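Glycerate 2-kinase (Pyrococcus horikoshii, PDB 1X3L) catalyses the ATP-dependent phosphorylation of D-glycerate to 2-phosphoglycerate and also accepts other nucleotides or pyrophosphate as phosphate donor. Local coordinates at residues L116-S130 / L181-I194. Residues are numbered along the deposited sequence; the frame is centred on the assembly and turned at random.
Sequences LNRARENDIVFILIS and LAKMIKGTGIVLII
I127 and V191 meet at the apolar centre of two adjacent strands, 124-129 and 188-194, the fourth and fifth in chain order of the parallel six-stranded sheet, order 321456, of a Rossmann-like alpha/beta domain. V191 CG2 lies 3.8 Å from I127 CB, while V191 CG1, on the other branch, touches I129 CD1. On this same face G189 carries no side chain, and I185 CD1 lies over this position and reaches I127 CG1. L116 closes this layer: its side chain crosses those of L181 and M184 at about a right angle, CD1 touching L181 CD1 and M184 CB, and CD2 rests 3.8 Å from I185 CG1. The opposite face carries F126, I190 and L192. I190 CG2, turned anti to the backbone N (CG1 at chi1 -65°), comes 3.5 Å from F126 CE1 in an oblique approach to the ring; helix 60-70 also packs here.

Parallel pairing follows from strand axes only 18° apart and seven backbone hydrogen bonds, from T188 N to D123 O through I194 N to I129 O. The strands end near the putative substrate site, where S130 OG bonds to A59 N, next to K58. At the other end, G187 CA makes CA-H...O contacts to R120 O, E121 O and D123 O of the turn 120-123. Water 1 joins K186 N to L116 O and A119 O, and water 2 bonds to M184 O and more weakly to L116 O. The K186 chain, extended beyond CG, runs alongside R120 with CD over one guanidinium face, and its NZ makes a weak bond of 3.3 Å to N117 O.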
ATOM      1  N   LEU A 116     -25.041  -5.985   3.732  1.00 42.99           N
ATOM      2  CA  LEU A 116     -24.959  -5.821   5.180  1.00 44.88           C
ATOM      3  C   LEU A 116     -26.346  -5.773   5.817  1.00 47.14           C
ATOM      4  O   LEU A 116     -26.506  -6.034   7.011  1.00 49.33           O
ATOM      5  CB  LEU A 116     -24.181  -4.552   5.525  1.00 41.99           C
ATOM      6  CG  LEU A 116     -22.689  -4.591   5.177  1.00 39.52           C
ATOM      7  CD1 LEU A 116     -22.047  -3.253   5.514  1.00 37.98           C
ATOM      8  CD2 LEU A 116     -22.019  -5.720   5.947  1.00 36.48           C
ATOM      9  N   ASN A 117     -27.350  -5.437   5.021  1.00 48.15           N
ATOM     10  CA  ASN A 117     -28.707  -5.390   5.536  1.00 50.19           C
ATOM     11  C   ASN A 117     -29.194  -6.825   5.705  1.00 49.77           C
ATOM     12  O   ASN A 117     -29.934  -7.138   6.634  1.00 49.47           O
ATOM     13  CB  ASN A 117     -29.620  -4.636   4.571  1.00 52.12           C
ATOM     14  CG  ASN A 117     -31.036  -4.520   5.089  1.00 56.26           C
ATOM     15  OD1 ASN A 117     -31.269  -3.963   6.165  1.00 57.33           O
ATOM     16  ND2 ASN A 117     -31.992  -5.049   4.333  1.00 56.02           N
ATOM     17  N   ARG A 118     -28.746  -7.698   4.807  1.00 50.21           N
ATOM     18  CA  ARG A 118     -29.122  -9.107   4.824  1.00 50.09           C
ATOM     19  C   ARG A 118     -28.323  -9.952   5.819  1.00 49.16           C
ATOM     20  O   ARG A 118     -28.840 -10.928   6.357  1.00 47.96           O
ATOM     21  CB  ARG A 118     -28.971  -9.696   3.420  1.00 51.85           C
ATOM     22  CG  ARG A 118     -29.223 -11.190   3.346  1.00 55.57           C
ATOM     23  CD  ARG A 118     -28.898 -11.736   1.964  1.00 57.97           C
ATOM     24  NE  ARG A 118     -28.972 -13.193   1.926  1.00 59.67           N
ATOM     25  CZ  ARG A 118     -28.613 -13.931   0.881  1.00 61.73           C
ATOM     26  NH1 ARG A 118     -28.153 -13.347  -0.221  1.00 61.44           N
ATOM     27  NH2 ARG A 118     -28.706 -15.253   0.936  1.00 62.13           N
ATOM     28  N   ALA A 119     -27.065  -9.592   6.060  1.00 48.02           N
ATOM     29  CA  ALA A 119     -26.236 -10.349   6.999  1.00 48.24           C
ATOM     30  C   ALA A 119     -26.789 -10.234   8.421  1.00 47.56           C
ATOM     31  O   ALA A 119     -27.146  -9.145   8.870  1.00 47.33           O
ATOM     32  CB  ALA A 119     -24.791  -9.849   6.951  1.00 47.08           C
ATOM     33  N   ARG A 120     -26.850 -11.361   9.126  1.00 47.38           N
ATOM     34  CA  ARG A 120     -27.381 -11.398  10.490  1.00 48.79           C
ATOM     35  C   ARG A 120     -26.304 -11.349  11.571  1.00 47.03           C
ATOM     36  O   ARG A 120     -25.116 -11.485  11.288  1.00 47.21           O
ATOM     37  CB  ARG A 120     -28.236 -12.657  10.681  1.00 51.36           C
ATOM     38  CG  ARG A 120     -29.469 -12.745   9.781  1.00 54.18           C
ATOM     39  CD  ARG A 120     -30.464 -11.624  10.070  1.00 59.62           C
ATOM     40  NE  ARG A 120     -30.201 -10.426   9.276  1.00 63.28           N
ATOM     41  CZ  ARG A 120     -30.689  -9.219   9.550  1.00 65.46           C
ATOM     42  NH1 ARG A 120     -31.469  -9.035  10.610  1.00 66.02           N
ATOM     43  NH2 ARG A 120     -30.402  -8.194   8.760  1.00 65.57           N
ATOM     44  N   GLU A 121     -26.730 -11.168  12.818  1.00 44.81           N
ATOM     45  CA  GLU A 121     -25.801 -11.093  13.940  1.00 42.83           C
ATOM     46  C   GLU A 121     -24.944 -12.347  14.094  1.00 42.70           C
ATOM     47  O   GLU A 121     -23.952 -12.338  14.821  1.00 41.24           O
ATOM     48  CB  GLU A 121     -26.557 -10.849  15.251  1.00 41.46           C
ATOM     49  CG  GLU A 121     -27.296  -9.513  15.351  1.00 42.02           C
ATOM     50  CD  GLU A 121     -28.486  -9.412  14.407  1.00 42.68           C
ATOM     51  OE1 GLU A 121     -29.033 -10.466  14.016  1.00 43.94           O
ATOM     52  OE2 GLU A 121     -28.887  -8.276  14.069  1.00 42.13           O
ATOM     53  N   ASN A 122     -25.321 -13.427  13.417  1.00 42.51           N
ATOM     54  CA  ASN A 122     -24.563 -14.670  13.524  1.00 43.44           C
ATOM     55  C   ASN A 122     -23.761 -14.994  12.262  1.00 42.73           C
ATOM     56  O   ASN A 122     -23.143 -16.055  12.170  1.00 42.37           O
ATOM     57  CB  ASN A 122     -25.504 -15.832  13.851  1.00 44.85           C
ATOM     58  CG  ASN A 122     -26.435 -16.161  12.710  1.00 46.18           C
ATOM     59  OD1 ASN A 122     -27.162 -15.297  12.219  1.00 49.48           O
ATOM     60  ND2 ASN A 122     -26.418 -17.417  12.276  1.00 48.58           N
ATOM     61  N   ASP A 123     -23.775 -14.084  11.291  1.00 41.82           N
ATOM     62  CA  ASP A 123     -23.024 -14.287  10.055  1.00 42.16           C
ATOM     63  C   ASP A 123     -21.679 -13.566  10.117  1.00 41.85           C
ATOM     64  O   ASP A 123     -21.473 -12.673  10.943  1.00 41.48           O
ATOM     65  CB  ASP A 123     -23.798 -13.758   8.844  1.00 43.29           C
ATOM     66  CG  ASP A 123     -25.123 -14.455   8.646  1.00 44.29           C
ATOM     67  OD1 ASP A 123     -25.196 -15.681   8.877  1.00 45.62           O
ATOM     68  OD2 ASP A 123     -26.088 -13.774   8.241  1.00 45.24           O
ATOM     69  N   ILE A 124     -20.770 -13.960   9.233  1.00 40.87           N
ATOM     70  CA  ILE A 124     -19.450 -13.352   9.159  1.00 40.07           C
ATOM     71  C   ILE A 124     -19.364 -12.556   7.860  1.00 39.62           C
ATOM     72  O   ILE A 124     -19.786 -13.034   6.803  1.00 39.88           O
ATOM     73  CB  ILE A 124     -18.334 -14.422   9.164  1.00 41.50           C
ATOM     74  CG1 ILE A 124     -18.326 -15.160  10.504  1.00 41.56           C
ATOM     75  CG2 ILE A 124     -16.976 -13.773   8.891  1.00 40.52           C
ATOM     76  CD1 ILE A 124     -17.223 -16.189  10.633  1.00 42.42           C
ATOM     77  N   VAL A 125     -18.834 -11.341   7.943  1.00 37.26           N
ATOM     78  CA  VAL A 125     -18.693 -10.495   6.763  1.00 35.94           C
ATOM     79  C   VAL A 125     -17.244 -10.068   6.560  1.00 35.63           C
ATOM     80  O   VAL A 125     -16.691  -9.324   7.370  1.00 35.48           O
ATOM     81  CB  VAL A 125     -19.553  -9.215   6.870  1.00 36.42           C
ATOM     82  CG1 VAL A 125     -19.372  -8.364   5.619  1.00 35.55           C
ATOM     83  CG2 VAL A 125     -21.023  -9.578   7.065  1.00 37.72           C
ATOM     84  N   PHE A 126     -16.636 -10.544   5.479  1.00 35.61           N
ATOM     85  CA  PHE A 126     -15.260 -10.186   5.150  1.00 34.63           C
ATOM     86  C   PHE A 126     -15.261  -8.848   4.419  1.00 35.34           C
ATOM     87  O   PHE A 126     -16.011  -8.658   3.462  1.00 36.06           O
ATOM     88  CB  PHE A 126     -14.631 -11.239   4.226  1.00 34.74           C
ATOM     89  CG  PHE A 126     -14.035 -12.410   4.946  1.00 33.29           C
ATOM     90  CD1 PHE A 126     -12.761 -12.328   5.495  1.00 35.30           C
ATOM     91  CD2 PHE A 126     -14.745 -13.597   5.074  1.00 32.65           C
ATOM     92  CE1 PHE A 126     -12.199 -13.412   6.162  1.00 35.11           C
ATOM     93  CE2 PHE A 126     -14.195 -14.689   5.739  1.00 33.71           C
ATOM     94  CZ  PHE A 126     -12.921 -14.598   6.283  1.00 35.80           C
ATOM     95  N   ILE A 127     -14.434  -7.916   4.879  1.00 33.82           N
ATOM     96  CA  ILE A 127     -14.314  -6.615   4.226  1.00 32.73           C
ATOM     97  C   ILE A 127     -12.884  -6.627   3.688  1.00 32.86           C
ATOM     98  O   ILE A 127     -11.931  -6.635   4.463  1.00 33.14           O
ATOM     99  CB  ILE A 127     -14.473  -5.451   5.226  1.00 32.06           C
ATOM    100  CG1 ILE A 127     -15.807  -5.573   5.966  1.00 32.37           C
ATOM    101  CG2 ILE A 127     -14.409  -4.119   4.486  1.00 29.97           C
ATOM    102  CD1 ILE A 127     -17.030  -5.414   5.073  1.00 32.32           C
ATOM    103  N   LEU A 128     -12.741  -6.657   2.365  1.00 32.28           N
ATOM    104  CA  LEU A 128     -11.429  -6.712   1.728  1.00 30.90           C
ATOM    105  C   LEU A 128     -11.067  -5.343   1.150  1.00 30.62           C
ATOM    106  O   LEU A 128     -11.682  -4.870   0.194  1.00 31.31           O
ATOM    107  CB  LEU A 128     -11.443  -7.799   0.642  1.00 28.56           C
ATOM    108  CG  LEU A 128     -12.017  -9.156   1.096  1.00 29.44           C
ATOM    109  CD1 LEU A 128     -11.938 -10.176  -0.039  1.00 27.99           C
ATOM    110  CD2 LEU A 128     -11.241  -9.670   2.309  1.00 28.02           C
ATOM    111  N   ILE A 129     -10.054  -4.714   1.735  1.00 30.94           N
ATOM    112  CA  ILE A 129      -9.648  -3.379   1.322  1.00 31.12           C
ATOM    113  C   ILE A 129      -8.260  -3.271   0.684  1.00 31.33           C
ATOM    114  O   ILE A 129      -7.277  -3.820   1.185  1.00 30.18           O
ATOM    115  CB  ILE A 129      -9.714  -2.417   2.530  1.00 30.80           C
ATOM    116  CG1 ILE A 129     -11.073  -2.553   3.225  1.00 32.52           C
ATOM    117  CG2 ILE A 129      -9.504  -0.976   2.068  1.00 32.37           C
ATOM    118  CD1 ILE A 129     -11.209  -1.727   4.513  1.00 28.92           C
ATOM    119  N   SER A 130      -8.197  -2.551  -0.433  1.00 33.56           N
ATOM    120  CA  SER A 130      -6.945  -2.321  -1.147  1.00 34.34           C
ATOM    121  C   SER A 130      -6.941  -0.896  -1.695  1.00 35.10           C
ATOM    122  O   SER A 130      -7.871  -0.129  -1.444  1.00 35.22           O
ATOM    123  CB  SER A 130      -6.753  -3.343  -2.272  1.00 31.61           C
ATOM    124  OG  SER A 130      -7.898  -3.442  -3.100  1.00 36.11           O
ATOM    125  N   LEU A 181     -18.970   2.046   7.514  1.00 32.76           N
ATOM    126  CA  LEU A 181     -19.282   0.753   6.917  1.00 32.79           C
ATOM    127  C   LEU A 181     -19.275  -0.293   8.034  1.00 32.34           C
ATOM    128  O   LEU A 181     -20.168  -1.136   8.117  1.00 32.78           O
ATOM    129  CB  LEU A 181     -18.253   0.380   5.840  1.00 32.29           C
ATOM    130  CG  LEU A 181     -18.560  -0.867   5.002  1.00 32.47           C
ATOM    131  CD1 LEU A 181     -19.780  -0.606   4.118  1.00 31.45           C
ATOM    132  CD2 LEU A 181     -17.352  -1.225   4.138  1.00 32.43           C
ATOM    133  N   ALA A 182     -18.269  -0.229   8.900  1.00 31.40           N
ATOM    134  CA  ALA A 182     -18.168  -1.172  10.007  1.00 31.58           C
ATOM    135  C   ALA A 182     -19.365  -1.051  10.954  1.00 32.94           C
ATOM    136  O   ALA A 182     -19.787  -2.038  11.548  1.00 33.09           O
ATOM    137  CB  ALA A 182     -16.873  -0.941  10.776  1.00 32.60           C
ATOM    138  N   LYS A 183     -19.910   0.154  11.096  1.00 33.39           N
ATOM    139  CA  LYS A 183     -21.062   0.350  11.976  1.00 35.46           C
ATOM    140  C   LYS A 183     -22.306  -0.352  11.442  1.00 36.34           C
ATOM    141  O   LYS A 183     -23.256  -0.584  12.186  1.00 35.78           O
ATOM    142  CB  LYS A 183     -21.361   1.841  12.158  1.00 33.62           C
ATOM    143  CG  LYS A 183     -20.340   2.587  12.993  1.00 33.99           C
ATOM    144  CD  LYS A 183     -20.706   4.059  13.154  1.00 36.22           C
ATOM    145  CE  LYS A 183     -21.984   4.244  13.967  1.00 38.84           C
ATOM    146  NZ  LYS A 183     -22.307   5.689  14.171  1.00 39.54           N
ATOM    147  N   MET A 184     -22.289  -0.700  10.158  1.00 37.13           N
ATOM    148  CA  MET A 184     -23.425  -1.366   9.524  1.00 38.99           C
ATOM    149  C   MET A 184     -23.378  -2.889   9.620  1.00 39.15           C
ATOM    150  O   MET A 184     -24.328  -3.563   9.229  1.00 39.95           O
ATOM    151  CB  MET A 184     -23.512  -0.966   8.047  1.00 40.65           C
ATOM    152  CG  MET A 184     -23.699   0.522   7.811  1.00 44.90           C
ATOM    153  SD  MET A 184     -23.625   0.946   6.054  1.00 52.11           S
ATOM    154  CE  MET A 184     -25.388   0.969   5.654  1.00 53.36           C
ATOM    155  N   ILE A 185     -22.279  -3.433  10.132  1.00 37.60           N
ATOM    156  CA  ILE A 185     -22.142  -4.884  10.257  1.00 37.74           C
ATOM    157  C   ILE A 185     -22.855  -5.393  11.512  1.00 39.71           C
ATOM    158  O   ILE A 185     -22.465  -5.067  12.633  1.00 40.76           O
ATOM    159  CB  ILE A 185     -20.657  -5.289  10.317  1.00 37.50           C
ATOM    160  CG1 ILE A 185     -19.944  -4.851   9.030  1.00 35.70           C
ATOM    161  CG2 ILE A 185     -20.533  -6.784  10.512  1.00 37.11           C
ATOM    162  CD1 ILE A 185     -18.438  -5.067   9.059  1.00 31.01           C
ATOM    163  N   LYS A 186     -23.894  -6.197  11.319  1.00 40.67           N
ATOM    164  CA  LYS A 186     -24.668  -6.729  12.438  1.00 41.79           C
ATOM    165  C   LYS A 186     -24.006  -7.937  13.090  1.00 41.73           C
ATOM    166  O   LYS A 186     -24.217  -8.202  14.275  1.00 43.28           O
ATOM    167  CB  LYS A 186     -26.078  -7.107  11.971  1.00 43.06           C
ATOM    168  CG  LYS A 186     -26.822  -5.966  11.303  1.00 46.69           C
ATOM    169  CD  LYS A 186     -28.198  -6.391  10.807  1.00 51.53           C
ATOM    170  CE  LYS A 186     -28.854  -5.270  10.010  1.00 53.34           C
ATOM    171  NZ  LYS A 186     -30.242  -5.599   9.570  1.00 56.67           N
ATOM    172  N   GLY A 187     -23.208  -8.668  12.319  1.00 40.07           N
ATOM    173  CA  GLY A 187     -22.538  -9.837  12.865  1.00 39.75           C
ATOM    174  C   GLY A 187     -21.066  -9.621  13.170  1.00 38.72           C
ATOM    175  O   GLY A 187     -20.684  -8.663  13.845  1.00 38.48           O
ATOM    176  N   THR A 188     -20.232 -10.528  12.679  1.00 37.94           N
ATOM    177  CA  THR A 188     -18.798 -10.427  12.893  1.00 37.73           C
ATOM    178  C   THR A 188     -18.123  -9.894  11.639  1.00 36.58           C
ATOM    179  O   THR A 188     -18.296 -10.439  10.548  1.00 35.82           O
ATOM    180  CB  THR A 188     -18.180 -11.795  13.238  1.00 38.41           C
ATOM    181  OG1 THR A 188     -18.705 -12.256  14.488  1.00 40.55           O
ATOM    182  CG2 THR A 188     -16.668 -11.679  13.353  1.00 37.65           C
ATOM    183  N   GLY A 189     -17.356  -8.821  11.797  1.00 34.92           N
ATOM    184  CA  GLY A 189     -16.657  -8.251  10.665  1.00 33.39           C
ATOM    185  C   GLY A 189     -15.175  -8.574  10.671  1.00 33.79           C
ATOM    186  O   GLY A 189     -14.464  -8.279  11.638  1.00 33.18           O
ATOM    187  N   ILE A 190     -14.701  -9.201   9.599  1.00 32.67           N
ATOM    188  CA  ILE A 190     -13.287  -9.528   9.482  1.00 31.90           C
ATOM    189  C   ILE A 190     -12.749  -8.690   8.323  1.00 32.10           C
ATOM    190  O   ILE A 190     -13.051  -8.952   7.163  1.00 33.19           O
ATOM    191  CB  ILE A 190     -13.074 -11.038   9.216  1.00 31.97           C
ATOM    192  CG1 ILE A 190     -13.546 -11.841  10.433  1.00 32.46           C
ATOM    193  CG2 ILE A 190     -11.601 -11.321   8.937  1.00 31.18           C
ATOM    194  CD1 ILE A 190     -13.387 -13.349  10.301  1.00 32.97           C
ATOM    195  N   VAL A 191     -11.963  -7.670   8.654  1.00 29.82           N
ATOM    196  CA  VAL A 191     -11.415  -6.763   7.656  1.00 28.63           C
ATOM    197  C   VAL A 191      -9.973  -7.089   7.303  1.00 29.14           C
ATOM    198  O   VAL A 191      -9.110  -7.142   8.179  1.00 28.23           O
ATOM    199  CB  VAL A 191     -11.486  -5.301   8.162  1.00 29.41           C
ATOM    200  CG1 VAL A 191     -11.032  -4.338   7.074  1.00 28.05           C
ATOM    201  CG2 VAL A 191     -12.912  -4.978   8.603  1.00 27.60           C
ATOM    202  N   LEU A 192      -9.726  -7.325   6.018  1.00 27.48           N
ATOM    203  CA  LEU A 192      -8.385  -7.627   5.535  1.00 28.15           C
ATOM    204  C   LEU A 192      -7.939  -6.427   4.700  1.00 27.66           C
ATOM    205  O   LEU A 192      -8.582  -6.064   3.712  1.00 27.56           O
ATOM    206  CB  LEU A 192      -8.393  -8.910   4.697  1.00 27.91           C
ATOM    207  CG  LEU A 192      -9.022 -10.135   5.384  1.00 29.71           C
ATOM    208  CD1 LEU A 192      -8.828 -11.369   4.504  1.00 27.24           C
ATOM    209  CD2 LEU A 192      -8.382 -10.355   6.761  1.00 26.44           C
ATOM    210  N   ILE A 193      -6.837  -5.815   5.105  1.00 25.81           N
ATOM    211  CA  ILE A 193      -6.343  -4.624   4.426  1.00 26.52           C
ATOM    212  C   ILE A 193      -4.927  -4.751   3.861  1.00 26.85           C
ATOM    213  O   ILE A 193      -4.062  -5.397   4.448  1.00 26.86           O
ATOM    214  CB  ILE A 193      -6.365  -3.423   5.400  1.00 23.84           C
ATOM    215  CG1 ILE A 193      -7.747  -3.317   6.048  1.00 23.23           C
ATOM    216  CG2 ILE A 193      -6.023  -2.133   4.661  1.00 22.81           C
ATOM    217  CD1 ILE A 193      -7.812  -2.348   7.221  1.00 23.73           C
ATOM    218  N   ILE A 194      -4.712  -4.128   2.708  1.00 27.11           N
ATOM    219  CA  ILE A 194      -3.405  -4.104   2.063  1.00 27.19           C
ATOM    220  C   ILE A 194      -3.017  -2.635   2.074  1.00 26.78           C
ATOM    221  O   ILE A 194      -3.798  -1.785   1.655  1.00 27.35           O
ATOM    222  CB  ILE A 194      -3.462  -4.613   0.609  1.00 29.03           C
ATOM    223  CG1 ILE A 194      -3.750  -6.117   0.606  1.00 29.64           C
ATOM    224  CG2 ILE A 194      -2.123  -4.323  -0.101  1.00 30.70           C
ATOM    225  CD1 ILE A 194      -3.851  -6.722  -0.779  1.00 32.66           C
TER
HETATM  226  O   HOH W   1     -24.671  -7.312   8.689  1.00 42.11           O
HETATM  227  O   HOH W   2     -26.876  -3.237   8.049  1.00 55.49           O
HETATM  228  O   HOH W   3     -23.304  -9.591   9.558  1.00 40.68           O